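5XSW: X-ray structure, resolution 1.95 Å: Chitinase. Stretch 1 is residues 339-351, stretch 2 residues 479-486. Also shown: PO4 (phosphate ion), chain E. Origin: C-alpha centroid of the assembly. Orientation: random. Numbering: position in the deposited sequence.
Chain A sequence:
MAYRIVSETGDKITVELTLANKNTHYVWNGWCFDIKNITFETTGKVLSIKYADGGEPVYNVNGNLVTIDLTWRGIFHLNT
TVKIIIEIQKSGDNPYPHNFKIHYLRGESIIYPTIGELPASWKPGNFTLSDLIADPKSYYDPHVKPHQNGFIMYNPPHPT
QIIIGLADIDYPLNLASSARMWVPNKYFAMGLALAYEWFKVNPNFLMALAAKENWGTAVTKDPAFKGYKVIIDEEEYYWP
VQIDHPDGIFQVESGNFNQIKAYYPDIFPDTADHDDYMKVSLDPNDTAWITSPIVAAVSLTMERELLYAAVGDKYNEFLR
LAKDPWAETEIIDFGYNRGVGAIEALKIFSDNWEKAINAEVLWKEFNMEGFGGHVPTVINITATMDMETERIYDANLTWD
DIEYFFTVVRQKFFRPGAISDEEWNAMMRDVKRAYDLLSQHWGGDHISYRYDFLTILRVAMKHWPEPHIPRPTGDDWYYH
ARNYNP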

# COMPACT_ATOMS: atom_id res chain seq x y z
N GLY A 339 -0.21 -11.33 3.89
CA GLY A 339 -0.84 -10.54 2.84
C GLY A 339 -1.99 -11.30 2.14
O GLY A 339 -2.08 -12.53 2.19
N VAL A 340 -2.84 -10.59 1.44
CA VAL A 340 -3.97 -11.26 0.75
C VAL A 340 -3.52 -12.06 -0.47
O VAL A 340 -4.26 -12.97 -0.93
CB VAL A 340 -5.07 -10.24 0.34
CG1 VAL A 340 -5.65 -9.56 1.57
CG2 VAL A 340 -4.53 -9.19 -0.66
N GLY A 341 -2.34 -11.73 -1.03
CA GLY A 341 -1.76 -12.54 -2.12
C GLY A 341 -1.49 -13.95 -1.60
O GLY A 341 -1.78 -14.97 -2.25
N ALA A 342 -0.97 -14.02 -0.38
CA ALA A 342 -0.63 -15.32 0.23
C ALA A 342 -1.90 -16.13 0.54
O ALA A 342 -1.90 -17.34 0.36
CB ALA A 342 0.17 -15.14 1.51
N ILE A 343 -2.97 -15.46 0.97
CA ILE A 343 -4.28 -16.19 1.10
C ILE A 343 -4.71 -16.77 -0.25
O ILE A 343 -5.08 -17.94 -0.38
CB ILE A 343 -5.43 -15.26 1.60
CG1 ILE A 343 -5.23 -14.85 3.08
CG2 ILE A 343 -6.84 -16.01 1.44
CD1 ILE A 343 -6.34 -13.76 3.51
N GLU A 344 -4.68 -15.92 -1.26
CA GLU A 344 -5.12 -16.24 -2.63
C GLU A 344 -4.40 -17.47 -3.17
O GLU A 344 -5.03 -18.34 -3.83
CB GLU A 344 -4.89 -15.03 -3.57
CG GLU A 344 -5.35 -15.30 -4.97
CD GLU A 344 -5.22 -14.08 -5.87
OE1 GLU A 344 -4.41 -13.15 -5.57
OE2 GLU A 344 -5.96 -14.01 -6.86
N ALA A 345 -3.11 -17.58 -2.85
CA ALA A 345 -2.27 -18.68 -3.35
C ALA A 345 -2.69 -20.04 -2.76
O ALA A 345 -2.39 -21.10 -3.37
CB ALA A 345 -0.83 -18.44 -3.04
N LEU A 346 -3.33 -20.03 -1.59
CA LEU A 346 -3.77 -21.28 -0.94
C LEU A 346 -4.91 -21.95 -1.72
O LEU A 346 -5.12 -23.17 -1.57
CB LEU A 346 -4.24 -21.01 0.52
CG LEU A 346 -3.18 -20.36 1.42
CD1 LEU A 346 -3.82 -19.99 2.80
CD2 LEU A 346 -2.02 -21.30 1.56
N LYS A 347 -5.67 -21.14 -2.46
CA LYS A 347 -6.82 -21.61 -3.23
C LYS A 347 -7.85 -22.37 -2.36
O LYS A 347 -8.46 -23.35 -2.81
CB LYS A 347 -6.34 -22.54 -4.39
CG LYS A 347 -5.50 -21.78 -5.44
CD LYS A 347 -6.35 -20.65 -6.06
CE LYS A 347 -5.55 -20.02 -7.23
NZ LYS A 347 -6.20 -18.87 -7.94
N ILE A 348 -8.05 -21.90 -1.14
CA ILE A 348 -9.05 -22.48 -0.22
C ILE A 348 -10.47 -22.49 -0.79
O ILE A 348 -11.24 -23.42 -0.55
CB ILE A 348 -9.03 -21.70 1.11
CG1 ILE A 348 -7.81 -22.17 1.90
CG2 ILE A 348 -10.38 -21.87 1.88
CD1 ILE A 348 -7.35 -21.17 2.98
N PHE A 349 -10.81 -21.48 -1.58
CA PHE A 349 -12.17 -21.33 -2.05
C PHE A 349 -12.38 -21.85 -3.46
O PHE A 349 -13.40 -21.60 -4.06
CB PHE A 349 -12.60 -19.85 -1.96
CG PHE A 349 -12.59 -19.34 -0.55
CD1 PHE A 349 -11.42 -18.81 -0.00
CD2 PHE A 349 -13.74 -19.43 0.26
CE1 PHE A 349 -11.40 -18.36 1.36
CE2 PHE A 349 -13.73 -19.01 1.60
CZ PHE A 349 -12.57 -18.46 2.15
N SER A 350 -11.39 -22.55 -4.00
CA SER A 350 -11.54 -23.08 -5.37
C SER A 350 -10.86 -24.43 -5.40
O SER A 350 -11.41 -25.42 -4.87
CB SER A 350 -10.98 -22.10 -6.42
OG SER A 350 -9.68 -21.63 -6.04
N ASP A 351 -9.63 -24.47 -5.90
CA ASP A 351 -8.92 -25.75 -6.10
C ASP A 351 -8.84 -26.62 -4.87
O ASP A 351 -8.87 -27.85 -4.98
CB ASP A 351 -7.47 -25.53 -6.59
CG ASP A 351 -7.37 -24.52 -7.71
OD1 ASP A 351 -8.40 -23.96 -8.14
OD2 ASP A 351 -6.24 -24.25 -8.15
N TYR A 479 -9.79 -2.84 -9.58
CA TYR A 479 -8.94 -3.80 -10.29
C TYR A 479 -8.49 -4.92 -9.39
O TYR A 479 -8.37 -6.06 -9.80
CB TYR A 479 -7.71 -3.10 -10.91
CG TYR A 479 -8.11 -1.98 -11.81
CD1 TYR A 479 -8.74 -2.23 -13.04
CD2 TYR A 479 -7.91 -0.68 -11.42
CE1 TYR A 479 -9.16 -1.14 -13.85
CE2 TYR A 479 -8.31 0.37 -12.19
CZ TYR A 479 -8.92 0.13 -13.42
OH TYR A 479 -9.29 1.25 -14.17
N HIS A 480 -8.24 -4.60 -8.13
CA HIS A 480 -7.75 -5.65 -7.26
C HIS A 480 -8.84 -6.73 -6.99
O HIS A 480 -8.62 -7.93 -7.13
CB HIS A 480 -7.31 -5.07 -5.91
CG HIS A 480 -6.57 -6.06 -5.08
ND1 HIS A 480 -6.55 -6.01 -3.70
CD2 HIS A 480 -5.75 -7.07 -5.44
CE1 HIS A 480 -5.78 -6.99 -3.25
NE2 HIS A 480 -5.31 -7.67 -4.28
N ALA A 481 -10.02 -6.29 -6.60
CA ALA A 481 -11.10 -7.24 -6.27
C ALA A 481 -11.61 -7.95 -7.53
O ALA A 481 -11.94 -9.14 -7.45
CB ALA A 481 -12.26 -6.50 -5.53
N ARG A 482 -11.66 -7.29 -8.69
CA ARG A 482 -12.08 -8.05 -9.89
C ARG A 482 -11.06 -9.12 -10.28
O ARG A 482 -11.43 -10.08 -10.90
CB ARG A 482 -12.31 -7.14 -11.11
CG ARG A 482 -13.38 -6.16 -10.85
CD ARG A 482 -14.03 -5.72 -12.09
NE ARG A 482 -14.98 -6.77 -12.45
CZ ARG A 482 -15.53 -6.89 -13.64
NH1 ARG A 482 -15.21 -6.01 -14.58
NH2 ARG A 482 -16.36 -7.90 -13.88
N ASN A 483 -9.78 -8.95 -9.93
CA ASN A 483 -8.74 -9.92 -10.35
C ASN A 483 -8.33 -10.92 -9.26
O ASN A 483 -7.28 -11.55 -9.35
CB ASN A 483 -7.47 -9.16 -10.83
CG ASN A 483 -7.67 -8.49 -12.18
OD1 ASN A 483 -7.53 -9.14 -13.21
ND2 ASN A 483 -8.03 -7.19 -12.18
N TYR A 484 -9.13 -11.02 -8.20
CA TYR A 484 -8.75 -11.78 -7.01
C TYR A 484 -9.47 -13.13 -7.08
O TYR A 484 -10.70 -13.16 -7.18
CB TYR A 484 -9.12 -10.99 -5.72
CG TYR A 484 -8.51 -11.55 -4.46
CD1 TYR A 484 -7.13 -11.47 -4.23
CD2 TYR A 484 -9.32 -12.18 -3.50
CE1 TYR A 484 -6.57 -12.00 -3.07
CE2 TYR A 484 -8.78 -12.68 -2.33
CZ TYR A 484 -7.41 -12.61 -2.12
OH TYR A 484 -6.90 -13.12 -0.96
N ASN A 485 -8.70 -14.23 -7.05
CA ASN A 485 -9.28 -15.58 -7.21
C ASN A 485 -8.73 -16.54 -6.19
O ASN A 485 -7.82 -17.32 -6.48
CB ASN A 485 -9.00 -16.11 -8.65
CG ASN A 485 -9.58 -15.20 -9.72
OD1 ASN A 485 -8.84 -14.54 -10.45
ND2 ASN A 485 -10.92 -15.10 -9.76
N PRO A 486 -9.26 -16.48 -4.96
CA PRO A 486 -8.73 -17.26 -3.84
C PRO A 486 -9.33 -18.67 -3.77
O PRO A 486 -10.02 -19.08 -4.70
CB PRO A 486 -9.19 -16.44 -2.62
CG PRO A 486 -10.50 -15.79 -3.10
CD PRO A 486 -10.37 -15.59 -4.57
OXT PRO A 486 -9.17 -19.37 -2.76
P PO4 E . -1.97 -6.50 1.52
O1 PO4 E . -1.17 -5.57 2.36
O2 PO4 E . -3.36 -6.02 1.19
O3 PO4 E . -1.16 -6.71 0.27
O4 PO4 E . -2.27 -7.80 2.14
O HOH W 1 -7.49 -19.13 -0.66

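The C-terminal tail of the chain lies along a short helix that begins at V340, and the turn that follows it. Stretch 2 leaves its own helix at N483 and then runs on as an extended segment to P486, the last residue. The CA atoms come closest at E344 and P486, 3.9 Å apart. The contact buries 482 Å² in total, both sides summed.

Y484 meets the start of the helix. Its chi1 is t, at -168°, and this carries the ring end nearer to the helix than the CA-to-CB bond alone suggests. The hydroxyl OH donates to V340 O at 2.6 Å. That carbonyl also accepts E344 N at 3.0 Å in the helix, so it serves two donors. V340, with chi1 m, points toward the tail. Its CB packs against Y484 CE1 at 4.1 Å, and its CG2 touches the edge of the H480 ring, 3.6 Å from CE1. H480 is also t in chi1, which brings its imidazole nearer to V340.

E344 extends with chi1 and chi2 both t. The extended chain places OE2 in front of the tail backbone, where it accepts N485 N at 2.8 Å. The angle of 174° makes this bond nearly straight. A buried carboxylate thus meets a main-chain NH.

K347 supplies a second bond to the same residue, from the same side of the tail: its NZ donates to N485 O at 2.7 Å. The CA-to-CB bond of K347 points away from the tail. The m, m bend at chi1 and chi2, followed by t at chi3 and chi4, brings the ammonium end back. The main chain of N485 is therefore held at both its NH and its carbonyl by side chains of stretch 1. K347 itself has positive phi and leaves the helix there, opening a type I turn to S350.

That turn receives the terminal carboxylate of P486. F349 N donates to P486 OXT at 2.9 Å, and S350 OG donates to P486 O at 2.9 Å. The p rotamer of S350 places its hydroxyl at the carboxylate, so both oxygens are bound. I348 N lies 3.2 Å from P486 OXT, but the angle is poor. It donates instead to water 1 at 2.9 Å from the water oxygen. This water donates to P486 OXT and to I343 O, each 2.7 Å from its oxygen, linking the carboxylate to the helix. F349, m at chi1, points toward the tail and packs its CD1 against P486 CB at 4.2 Å.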